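PDB 1Z02: 2-oxo-1,2-dihydroquinoline 8-monooxygenase, oxygenase component, which catalyses the 8-hydroxylation of 2-oxo-1,2-dihydroquinoline as the terminal oxygenase component, with a Rieske [2Fe-2S] cluster and a mononuclear iron. Local coordinates for residues Q29-Y33 / W397-S402; F180-W185 / R290-T294; S187-V191 / V312-E316; D194-G200 / E330-C336. All coordinates share one frame; numbering follows the deposited sequence.

Contact 1 of 4, residues Q29-Y33 / W397-S402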
# COMPACT_ATOMS: atom_id res chain seq x y z
N GLN A 29 -31.10 2.77 15.26
CA GLN A 29 -30.98 2.06 16.52
C GLN A 29 -29.64 1.36 16.71
O GLN A 29 -29.41 0.73 17.75
CB GLN A 29 -32.14 1.06 16.68
CG GLN A 29 -33.48 1.75 16.96
CD GLN A 29 -34.66 0.79 16.97
OE1 GLN A 29 -35.10 0.32 15.93
NE2 GLN A 29 -35.18 0.50 18.16
N TYR A 30 -28.77 1.45 15.71
CA TYR A 30 -27.44 0.86 15.84
C TYR A 30 -26.35 1.73 15.24
O TYR A 30 -25.42 1.23 14.60
CB TYR A 30 -27.39 -0.58 15.29
CG TYR A 30 -27.90 -0.82 13.88
CD1 TYR A 30 -27.18 -0.42 12.76
CD2 TYR A 30 -29.08 -1.54 13.68
CE1 TYR A 30 -27.60 -0.74 11.48
CE2 TYR A 30 -29.52 -1.86 12.40
CZ TYR A 30 -28.78 -1.46 11.30
OH TYR A 30 -29.21 -1.83 10.05
N GLN A 31 -26.46 3.03 15.47
CA GLN A 31 -25.48 4.00 15.00
C GLN A 31 -24.15 3.79 15.72
O GLN A 31 -23.09 3.86 15.09
CB GLN A 31 -25.97 5.44 15.23
CG GLN A 31 -25.05 6.52 14.64
CD GLN A 31 -24.84 6.36 13.14
OE1 GLN A 31 -25.80 6.30 12.38
NE2 GLN A 31 -23.58 6.30 12.72
N PRO A 32 -24.17 3.52 17.04
CA PRO A 32 -22.92 3.30 17.77
C PRO A 32 -22.11 2.13 17.19
O PRO A 32 -20.87 2.15 17.19
CB PRO A 32 -23.39 3.03 19.19
CG PRO A 32 -24.61 3.88 19.30
CD PRO A 32 -25.30 3.60 17.98
N TYR A 33 -22.82 1.11 16.70
CA TYR A 33 -22.19 -0.07 16.11
C TYR A 33 -21.57 0.30 14.76
O TYR A 33 -20.52 -0.22 14.39
CB TYR A 33 -23.25 -1.18 15.93
CG TYR A 33 -22.72 -2.52 15.44
CD1 TYR A 33 -22.59 -2.79 14.08
CD2 TYR A 33 -22.40 -3.53 16.35
CE1 TYR A 33 -22.15 -4.04 13.63
CE2 TYR A 33 -21.95 -4.78 15.91
CZ TYR A 33 -21.84 -5.03 14.55
OH TYR A 33 -21.45 -6.28 14.11
N TRP A 397 -28.40 -8.13 17.38
CA TRP A 397 -27.07 -8.07 17.98
C TRP A 397 -26.51 -6.65 17.89
O TRP A 397 -25.95 -6.14 18.86
CB TRP A 397 -26.14 -9.08 17.30
CG TRP A 397 -24.68 -8.68 17.24
CD1 TRP A 397 -23.98 -8.29 16.13
CD2 TRP A 397 -23.76 -8.59 18.34
NE1 TRP A 397 -22.69 -7.98 16.47
CE2 TRP A 397 -22.53 -8.15 17.82
CE3 TRP A 397 -23.87 -8.85 19.71
CZ2 TRP A 397 -21.40 -7.95 18.62
CZ3 TRP A 397 -22.75 -8.65 20.51
CH2 TRP A 397 -21.53 -8.21 19.96
N ARG A 398 -26.69 -6.01 16.74
CA ARG A 398 -26.19 -4.65 16.56
C ARG A 398 -26.84 -3.70 17.55
O ARG A 398 -26.18 -2.84 18.13
CB ARG A 398 -26.44 -4.16 15.13
CG ARG A 398 -25.65 -4.91 14.06
CD ARG A 398 -25.83 -4.23 12.73
NE ARG A 398 -25.33 -5.04 11.62
CZ ARG A 398 -25.59 -4.76 10.34
NH1 ARG A 398 -25.11 -5.53 9.38
NH2 ARG A 398 -26.33 -3.71 10.04
N LYS A 399 -28.15 -3.85 17.76
CA LYS A 399 -28.86 -2.99 18.69
C LYS A 399 -28.38 -3.15 20.12
O LYS A 399 -28.12 -2.17 20.81
CB LYS A 399 -30.36 -3.27 18.63
CG LYS A 399 -31.04 -2.84 17.35
CD LYS A 399 -32.53 -3.04 17.48
CE LYS A 399 -33.25 -2.66 16.20
NZ LYS A 399 -34.73 -2.76 16.38
N LEU A 400 -28.26 -4.39 20.59
CA LEU A 400 -27.82 -4.64 21.95
C LEU A 400 -26.37 -4.21 22.14
O LEU A 400 -25.99 -3.74 23.21
CB LEU A 400 -28.01 -6.12 22.32
CG LEU A 400 -27.01 -7.19 21.88
CD1 LEU A 400 -25.86 -7.29 22.88
CD2 LEU A 400 -27.72 -8.52 21.80
N ALA A 401 -25.56 -4.38 21.11
CA ALA A 401 -24.15 -3.98 21.20
C ALA A 401 -24.07 -2.46 21.32
O ALA A 401 -23.24 -1.92 22.06
CB ALA A 401 -23.40 -4.46 19.97
N SER A 402 -24.93 -1.77 20.57
CA SER A 402 -24.94 -0.31 20.60
C SER A 402 -25.37 0.19 21.98
O SER A 402 -24.84 1.18 22.48
CB SER A 402 -25.90 0.25 19.55
OG SER A 402 -25.54 -0.15 18.24
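S402 OG sits between the two segments: it donates to R398 O (2.8 Å), one turn back in its own helix, and takes a long, weak bond from Y33 N (3.4 Å). The backbone N of S402 also donates to R398 O, from the opposite face of that carbonyl, and P32 rests its ring on S402 CB. With CG anti to the backbone N (chi1 -174°), the Y33 ring enters a hole lined by W397, R398, A401 and S402, a knob-into-hole joint between the short helix 31-34 near the N terminus and helix 392-404. R398 CG lies over the centre of the Y33 ring, 3.7 Å from its centroid, and A401 CB meets the ring edge. At the far end W397 NE1 donates to Y33 OH (3.2 Å, 146° at the hydrogen). With an alanine here, W397 NE1 would probably lose that acceptor and a gap would open beside R398 CG. R398 CD covers the Y30 ring 4.0 Å from its centroid, so the extended arginine touches both tyrosines; its guanidinium is nearly perpendicular to the Y30 plane and pairs with E385 and E214. Its NH1 also lies close to the like charge of R87 of a neighbouring subunit. Beyond Y30, K399 NZ donates to Q29 OE1 (3.1 Å) from above the amide carbonyl plane.

Contact 2 of 4, residues F180-W185 / R290-T294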
# COMPACT_ATOMS: atom_id res chain seq x y z
N PHE A 180 -32.35 -20.90 29.83
CA PHE A 180 -32.23 -21.32 28.43
C PHE A 180 -32.27 -22.84 28.37
O PHE A 180 -31.24 -23.49 28.20
CB PHE A 180 -30.92 -20.81 27.83
CG PHE A 180 -30.70 -19.34 28.02
CD1 PHE A 180 -29.65 -18.88 28.82
CD2 PHE A 180 -31.52 -18.40 27.39
CE1 PHE A 180 -29.42 -17.52 29.00
CE2 PHE A 180 -31.30 -17.04 27.56
CZ PHE A 180 -30.25 -16.60 28.37
N PRO A 181 -33.47 -23.43 28.51
CA PRO A 181 -33.65 -24.88 28.47
C PRO A 181 -33.02 -25.56 27.26
O PRO A 181 -33.14 -25.08 26.13
CB PRO A 181 -35.17 -25.03 28.50
CG PRO A 181 -35.59 -23.85 29.34
CD PRO A 181 -34.75 -22.75 28.74
N HIS A 182 -32.35 -26.69 27.50
CA HIS A 182 -31.70 -27.45 26.45
C HIS A 182 -31.88 -28.96 26.68
O HIS A 182 -30.94 -29.66 27.07
CB HIS A 182 -30.21 -27.08 26.38
CG HIS A 182 -29.50 -27.19 27.69
ND1 HIS A 182 -28.85 -28.34 28.10
CD2 HIS A 182 -29.35 -26.30 28.70
CE1 HIS A 182 -28.33 -28.15 29.30
NE2 HIS A 182 -28.62 -26.92 29.69
N PRO A 183 -33.10 -29.46 26.44
CA PRO A 183 -33.40 -30.89 26.62
C PRO A 183 -32.72 -31.84 25.64
O PRO A 183 -32.54 -33.02 25.94
CB PRO A 183 -34.92 -30.92 26.50
CG PRO A 183 -35.19 -29.84 25.49
CD PRO A 183 -34.29 -28.73 25.98
N LEU A 184 -32.35 -31.33 24.47
CA LEU A 184 -31.73 -32.15 23.43
C LEU A 184 -30.22 -32.34 23.52
O LEU A 184 -29.62 -32.94 22.63
CB LEU A 184 -32.09 -31.57 22.06
CG LEU A 184 -33.59 -31.58 21.76
CD1 LEU A 184 -33.88 -30.66 20.57
CD2 LEU A 184 -34.04 -33.02 21.50
N TRP A 185 -29.59 -31.83 24.58
CA TRP A 185 -28.15 -31.98 24.72
C TRP A 185 -27.64 -31.56 26.10
O TRP A 185 -28.26 -30.75 26.79
CB TRP A 185 -27.42 -31.17 23.64
CG TRP A 185 -27.69 -29.69 23.68
CD1 TRP A 185 -27.17 -28.78 24.56
CD2 TRP A 185 -28.54 -28.95 22.80
NE1 TRP A 185 -27.64 -27.52 24.28
CE2 TRP A 185 -28.49 -27.60 23.20
CE3 TRP A 185 -29.35 -29.30 21.71
CZ2 TRP A 185 -29.21 -26.59 22.55
CZ3 TRP A 185 -30.06 -28.30 21.06
CH2 TRP A 185 -29.99 -26.96 21.48
N ARG A 290 -26.97 -32.19 13.14
CA ARG A 290 -26.61 -32.19 14.55
C ARG A 290 -27.38 -31.15 15.34
O ARG A 290 -27.73 -30.09 14.82
CB ARG A 290 -25.13 -31.89 14.71
CG ARG A 290 -24.29 -33.05 15.07
CD ARG A 290 -22.99 -32.59 15.66
NE ARG A 290 -23.07 -32.43 17.10
CZ ARG A 290 -23.08 -33.45 17.95
NH1 ARG A 290 -23.14 -33.25 19.23
NH2 ARG A 290 -23.05 -34.69 17.53
N HIS A 291 -27.62 -31.43 16.61
CA HIS A 291 -28.31 -30.48 17.46
C HIS A 291 -27.24 -29.55 18.03
O HIS A 291 -26.22 -30.01 18.55
CB HIS A 291 -29.05 -31.18 18.60
CG HIS A 291 -30.22 -32.00 18.15
ND1 HIS A 291 -31.10 -31.57 17.18
CD2 HIS A 291 -30.66 -33.22 18.54
CE1 HIS A 291 -32.03 -32.49 16.99
NE2 HIS A 291 -31.78 -33.50 17.80
N TYR A 292 -27.48 -28.25 17.93
CA TYR A 292 -26.55 -27.23 18.40
C TYR A 292 -27.31 -25.92 18.59
O TYR A 292 -28.40 -25.75 18.05
CB TYR A 292 -25.44 -27.03 17.37
CG TYR A 292 -25.96 -26.48 16.06
CD1 TYR A 292 -26.12 -25.10 15.88
CD2 TYR A 292 -26.32 -27.33 15.03
CE1 TYR A 292 -26.65 -24.60 14.69
CE2 TYR A 292 -26.85 -26.83 13.83
CZ TYR A 292 -27.00 -25.47 13.67
OH TYR A 292 -27.50 -24.98 12.49
N ARG A 293 -26.72 -25.00 19.35
CA ARG A 293 -27.35 -23.71 19.59
C ARG A 293 -26.29 -22.61 19.65
O ARG A 293 -25.25 -22.77 20.27
CB ARG A 293 -28.15 -23.76 20.89
CG ARG A 293 -28.99 -22.52 21.16
CD ARG A 293 -30.01 -22.79 22.25
NE ARG A 293 -29.38 -23.07 23.54
CZ ARG A 293 -30.06 -23.37 24.64
NH1 ARG A 293 -29.42 -23.61 25.78
NH2 ARG A 293 -31.39 -23.45 24.61
N THR A 294 -26.57 -21.48 19.00
CA THR A 294 -25.64 -20.36 18.99
C THR A 294 -26.17 -19.14 19.72
O THR A 294 -27.36 -18.84 19.71
CB THR A 294 -25.32 -19.93 17.54
OG1 THR A 294 -26.54 -19.73 16.81
CG2 THR A 294 -24.48 -20.97 16.85
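R293 and W185 cross at about a right angle, their guanidinium and indole planes 88° apart. W185 CZ2 stands over a guanidinium face, toward its rim, while R293 CB comes to 3.4 Å from the same CZ2. A bend at chi3 (64°) turns the end of the arginine into the 180-185 loop, where two successive carbonyls receive it: NH1 donates to F180 O (3.0 Å) and NH2 to P181 O (2.8 Å), each nitrogen lying above the carbonyl plane. A leucine here would probably leave both carbonyls without these donors and E305, which pairs with R293 NE, without its countercharge. The H182 ring stands steeply to the guanidinium, with H182 CB 3.6 Å from R293 NH1. H182 ND1 in turn donates almost straight to W185 O (2.8 Å, 166°), bracing the type I turn from H182 to W185. Further along, H291 CB packs on W185 CE3 (3.6 Å), and L184 CD1 lies over the face of the H291 ring. Y292 points away from the loop; the side chain of Y292 is about 9 Å from the bound Fe(III) ion. The loop is thus pinned through R293 to strand 293-297, in the antiparallel sheet of a Bet v 1-like catalytic domain.

Contact 3 of 4, residues S187-V191 / V312-E316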
# COMPACT_ATOMS: atom_id res chain seq x y z
N SER A 187 -25.19 -29.89 29.14
CA SER A 187 -24.64 -28.56 29.39
C SER A 187 -23.25 -28.33 28.82
O SER A 187 -22.34 -29.15 29.00
CB SER A 187 -24.61 -28.29 30.90
OG SER A 187 -25.92 -28.23 31.45
N SER A 188 -23.07 -27.21 28.13
CA SER A 188 -21.78 -26.85 27.55
C SER A 188 -20.90 -26.26 28.64
O SER A 188 -21.36 -25.43 29.45
CB SER A 188 -21.94 -25.83 26.42
OG SER A 188 -22.63 -26.38 25.32
N PRO A 189 -19.63 -26.68 28.69
CA PRO A 189 -18.70 -26.17 29.70
C PRO A 189 -18.20 -24.77 29.34
O PRO A 189 -18.29 -24.35 28.19
CB PRO A 189 -17.59 -27.21 29.70
CG PRO A 189 -17.54 -27.63 28.27
CD PRO A 189 -19.01 -27.78 27.92
N SER A 190 -17.68 -24.07 30.34
CA SER A 190 -17.14 -22.72 30.17
C SER A 190 -15.62 -22.81 30.32
O SER A 190 -15.12 -23.78 30.88
CB SER A 190 -17.72 -21.78 31.24
OG SER A 190 -17.13 -20.50 31.18
N VAL A 191 -14.88 -21.82 29.82
CA VAL A 191 -13.43 -21.89 29.99
C VAL A 191 -13.11 -21.58 31.46
O VAL A 191 -11.98 -21.75 31.92
CB VAL A 191 -12.64 -20.90 29.07
CG1 VAL A 191 -13.08 -21.05 27.66
CG2 VAL A 191 -12.75 -19.51 29.57
N VAL A 312 -18.83 -31.08 24.28
CA VAL A 312 -17.81 -30.24 23.65
C VAL A 312 -18.54 -28.99 23.18
O VAL A 312 -19.68 -29.07 22.72
CB VAL A 312 -17.17 -30.93 22.42
CG1 VAL A 312 -16.14 -30.01 21.80
CG2 VAL A 312 -16.53 -32.24 22.84
N VAL A 313 -17.88 -27.83 23.28
CA VAL A 313 -18.48 -26.56 22.86
C VAL A 313 -17.45 -25.71 22.11
O VAL A 313 -16.26 -25.75 22.42
CB VAL A 313 -19.01 -25.76 24.08
CG1 VAL A 313 -17.88 -25.48 25.05
CG2 VAL A 313 -19.63 -24.46 23.61
N GLN A 314 -17.92 -24.95 21.11
CA GLN A 314 -17.03 -24.09 20.34
C GLN A 314 -17.27 -22.62 20.63
O GLN A 314 -18.40 -22.14 20.61
CB GLN A 314 -17.18 -24.33 18.84
CG GLN A 314 -16.17 -23.53 18.00
CD GLN A 314 -16.11 -23.97 16.54
OE1 GLN A 314 -16.20 -25.16 16.24
NE2 GLN A 314 -15.94 -23.02 15.63
N TYR A 315 -16.18 -21.91 20.92
CA TYR A 315 -16.23 -20.48 21.21
C TYR A 315 -15.39 -19.73 20.20
O TYR A 315 -14.33 -20.21 19.79
CB TYR A 315 -15.66 -20.18 22.61
CG TYR A 315 -16.49 -20.71 23.75
CD1 TYR A 315 -16.00 -21.73 24.57
CD2 TYR A 315 -17.75 -20.18 24.02
CE1 TYR A 315 -16.75 -22.20 25.64
CE2 TYR A 315 -18.50 -20.64 25.10
CZ TYR A 315 -17.99 -21.66 25.90
OH TYR A 315 -18.74 -22.13 26.96
N GLU A 316 -15.85 -18.55 19.79
CA GLU A 316 -15.11 -17.74 18.84
C GLU A 316 -15.08 -16.27 19.24
O GLU A 316 -16.01 -15.76 19.86
CB GLU A 316 -15.70 -17.84 17.43
CG GLU A 316 -15.81 -19.25 16.88
CD GLU A 316 -16.13 -19.26 15.40
OE1 GLU A 316 -16.81 -18.32 14.93
OE2 GLU A 316 -15.72 -20.21 14.71
O HOH W 1 -21.28 -28.57 24.71
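Y315 reaches from strand 313-320 to the loop 187-191, its CB directed toward that loop. CG is anti to the carbonyl carbon (chi1 -68°), which swings the ring past its strand neighbour V313, whose CG2 lies over one ring face, offset toward the rim. Further out CD1 has V191 CG1 at 4.3 Å, a loose apolar touch. CE1 and CZ approach P189 O, which lies in the ring plane at the edge, and at the tip the hydroxyl donates to that carbonyl: OH to P189 O is 2.6 Å, a short hydrogen bond, with the donor tilted 22° from the carbonyl plane. S190 CA borders the hydroxyl as well, 3.6 Å from Y315 OH. Next to this anchor V313 supplies the apolar part. Its CG1 touches P189 CD at 3.8 Å and comes to 3.4 Å from P189 O, so the carbonyl that accepts the hydroxyl's hydrogen bond also has a methyl beside it. V313 CB meets S188 CB at 3.8 Å. Near V312 one water joins the segments, 2.6 Å from S188 OG and donating to V312 O. All six residues that touch are buried. Strand 313-320 runs between its antiparallel partners 301-305 and 325-335; M303 and V333 on these flank Y315, E305 touches S188, and V335 packs on P189. V312 and Q314 instead meet Y353 and L358 of helix 339-359, leaving the loop and that helix to cover opposite faces of the sheet.

Contact 4 of 4, residues D194-G200 / E330-C336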
# COMPACT_ATOMS: atom_id res chain seq x y z
N ASP A 194 -13.78 -25.74 36.25
CA ASP A 194 -12.64 -26.51 36.71
C ASP A 194 -12.42 -27.68 35.75
O ASP A 194 -13.38 -28.29 35.27
CB ASP A 194 -12.88 -27.03 38.13
CG ASP A 194 -12.66 -25.96 39.19
OD1 ASP A 194 -12.88 -26.25 40.39
OD2 ASP A 194 -12.26 -24.83 38.84
N ASN A 195 -11.16 -27.99 35.48
CA ASN A 195 -10.81 -29.09 34.58
C ASN A 195 -11.24 -28.88 33.13
O ASN A 195 -11.17 -29.82 32.33
CB ASN A 195 -11.39 -30.40 35.11
CG ASN A 195 -10.70 -30.88 36.37
OD1 ASN A 195 -11.25 -31.67 37.14
ND2 ASN A 195 -9.47 -30.41 36.58
N ALA A 196 -11.69 -27.68 32.79
CA ALA A 196 -12.08 -27.41 31.40
C ALA A 196 -10.79 -27.33 30.61
O ALA A 196 -9.85 -26.65 31.01
CB ALA A 196 -12.85 -26.07 31.31
N VAL A 197 -10.73 -28.05 29.49
CA VAL A 197 -9.53 -28.03 28.66
C VAL A 197 -9.80 -27.29 27.36
O VAL A 197 -10.87 -27.44 26.77
CB VAL A 197 -9.03 -29.45 28.34
CG1 VAL A 197 -7.77 -29.39 27.48
CG2 VAL A 197 -8.74 -30.20 29.64
N VAL A 198 -8.85 -26.48 26.92
CA VAL A 198 -9.00 -25.71 25.69
C VAL A 198 -8.00 -26.10 24.60
O VAL A 198 -6.80 -26.19 24.84
CB VAL A 198 -8.82 -24.19 25.95
CG1 VAL A 198 -8.89 -23.43 24.65
CG2 VAL A 198 -9.89 -23.68 26.90
N HIS A 199 -8.51 -26.33 23.39
CA HIS A 199 -7.67 -26.66 22.24
C HIS A 199 -8.19 -25.76 21.13
O HIS A 199 -9.40 -25.60 20.97
CB HIS A 199 -7.82 -28.12 21.80
CG HIS A 199 -7.18 -29.10 22.73
ND1 HIS A 199 -5.86 -29.01 23.11
CD2 HIS A 199 -7.67 -30.20 23.35
CE1 HIS A 199 -5.56 -30.01 23.93
NE2 HIS A 199 -6.65 -30.75 24.08
N GLY A 200 -7.28 -25.15 20.38
CA GLY A 200 -7.74 -24.28 19.31
C GLY A 200 -6.66 -23.46 18.65
O GLY A 200 -5.47 -23.79 18.71
N GLU A 330 -10.75 -19.58 17.46
CA GLU A 330 -11.62 -20.76 17.38
C GLU A 330 -11.13 -21.75 18.42
O GLU A 330 -10.03 -22.28 18.29
CB GLU A 330 -11.50 -21.47 16.03
CG GLU A 330 -11.95 -20.70 14.83
CD GLU A 330 -11.71 -21.50 13.58
OE1 GLU A 330 -12.38 -22.53 13.38
OE2 GLU A 330 -10.82 -21.11 12.80
N ILE A 331 -11.91 -21.99 19.47
CA ILE A 331 -11.49 -22.97 20.46
C ILE A 331 -12.61 -23.96 20.77
O ILE A 331 -13.80 -23.65 20.65
CB ILE A 331 -11.02 -22.32 21.80
CG1 ILE A 331 -12.21 -21.67 22.52
CG2 ILE A 331 -9.90 -21.33 21.53
CD1 ILE A 331 -11.91 -21.24 23.93
N LEU A 332 -12.20 -25.16 21.16
CA LEU A 332 -13.12 -26.22 21.54
C LEU A 332 -12.80 -26.51 22.99
O LEU A 332 -11.63 -26.67 23.36
CB LEU A 332 -12.90 -27.48 20.69
CG LEU A 332 -13.26 -27.33 19.21
CD1 LEU A 332 -12.93 -28.59 18.46
CD2 LEU A 332 -14.74 -26.99 19.10
N VAL A 333 -13.83 -26.57 23.81
CA VAL A 333 -13.66 -26.82 25.23
C VAL A 333 -14.40 -28.08 25.66
O VAL A 333 -15.50 -28.36 25.19
CB VAL A 333 -14.20 -25.62 26.06
CG1 VAL A 333 -13.93 -25.84 27.54
CG2 VAL A 333 -13.55 -24.32 25.59
N ARG A 334 -13.76 -28.85 26.53
CA ARG A 334 -14.35 -30.07 27.08
C ARG A 334 -13.75 -30.31 28.45
O ARG A 334 -12.53 -30.25 28.61
CB ARG A 334 -14.07 -31.29 26.19
CG ARG A 334 -14.81 -32.53 26.67
CD ARG A 334 -14.37 -33.81 25.98
NE ARG A 334 -15.14 -34.95 26.50
CZ ARG A 334 -16.05 -35.61 25.79
NH1 ARG A 334 -16.70 -36.63 26.34
NH2 ARG A 334 -16.30 -35.27 24.53
N VAL A 335 -14.59 -30.56 29.45
CA VAL A 335 -14.10 -30.80 30.79
C VAL A 335 -13.49 -32.19 30.85
O VAL A 335 -14.14 -33.19 30.54
CB VAL A 335 -15.22 -30.68 31.84
CG1 VAL A 335 -14.68 -31.03 33.23
CG2 VAL A 335 -15.77 -29.25 31.85
N CYS A 336 -12.21 -32.25 31.22
CA CYS A 336 -11.49 -33.51 31.31
C CYS A 336 -10.94 -33.68 32.71
O CYS A 336 -9.88 -33.16 33.04
CB CYS A 336 -10.34 -33.50 30.29
SG CYS A 336 -10.87 -33.20 28.55
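V198 has CG1 anti to its amide nitrogen (chi1 176°), which puts that methyl against I331 CB (3.7 Å); I331 holds its own CG1 between nitrogen and carbonyl carbon (chi1 68°), carrying CD1 to the same methyl. The other methyl, V198 CG2, meets V333 CG2 at 3.9 Å, and A196 CB continues the same face onto V333 CG1. The backbones beneath are antiparallel, their short axes 155° apart. H199 and L332 form a hydrogen-bonded pair: L332 N meets H199 O almost head-on (2.8 Å), and H199 N returns to L332 O. V197 and R334 repeat the exchange, and C336 N to N195 O (2.9 Å) closes the row. These bonds attach strand 196-206, an outermost strand within this chain, to the seven-stranded antiparallel sheet of the Bet v 1-like domain. On its other face V197 CG2 packs on C336 CB (3.7 Å), while H199 meets the rings of F345 and Y349 from helix 339-359. G200 passes with its CA 3.2 Å from E330 O; a CB there would collide with that oxygen and with I331. The E330 carboxylate makes a salt bridge with R203, and the side chain of E330 is about 9 Å from the bound Fe(III) ion.

Near the N terminus, helix 31-34 is joined by contact 1 to helix 392-404 some 360 residues later, so the other three contacts all lie within this long loop. The connection leading from strand 147-152 to strand 196-206 then supplies the first segments of contacts 2 and 3, and strand 196-206 with the residues just before it supplies that of contact 4; their partners follow in the same order on strands 293-297, 313-320 and 325-335. These three loops therefore cross rather than nest, and the connection runs over one sheet before joining its edge. Contacts 3 and 4 share neighbouring strands, with V313 O probably bonded to V333 N; contacts 2 and 3 touch where H182 meets S187.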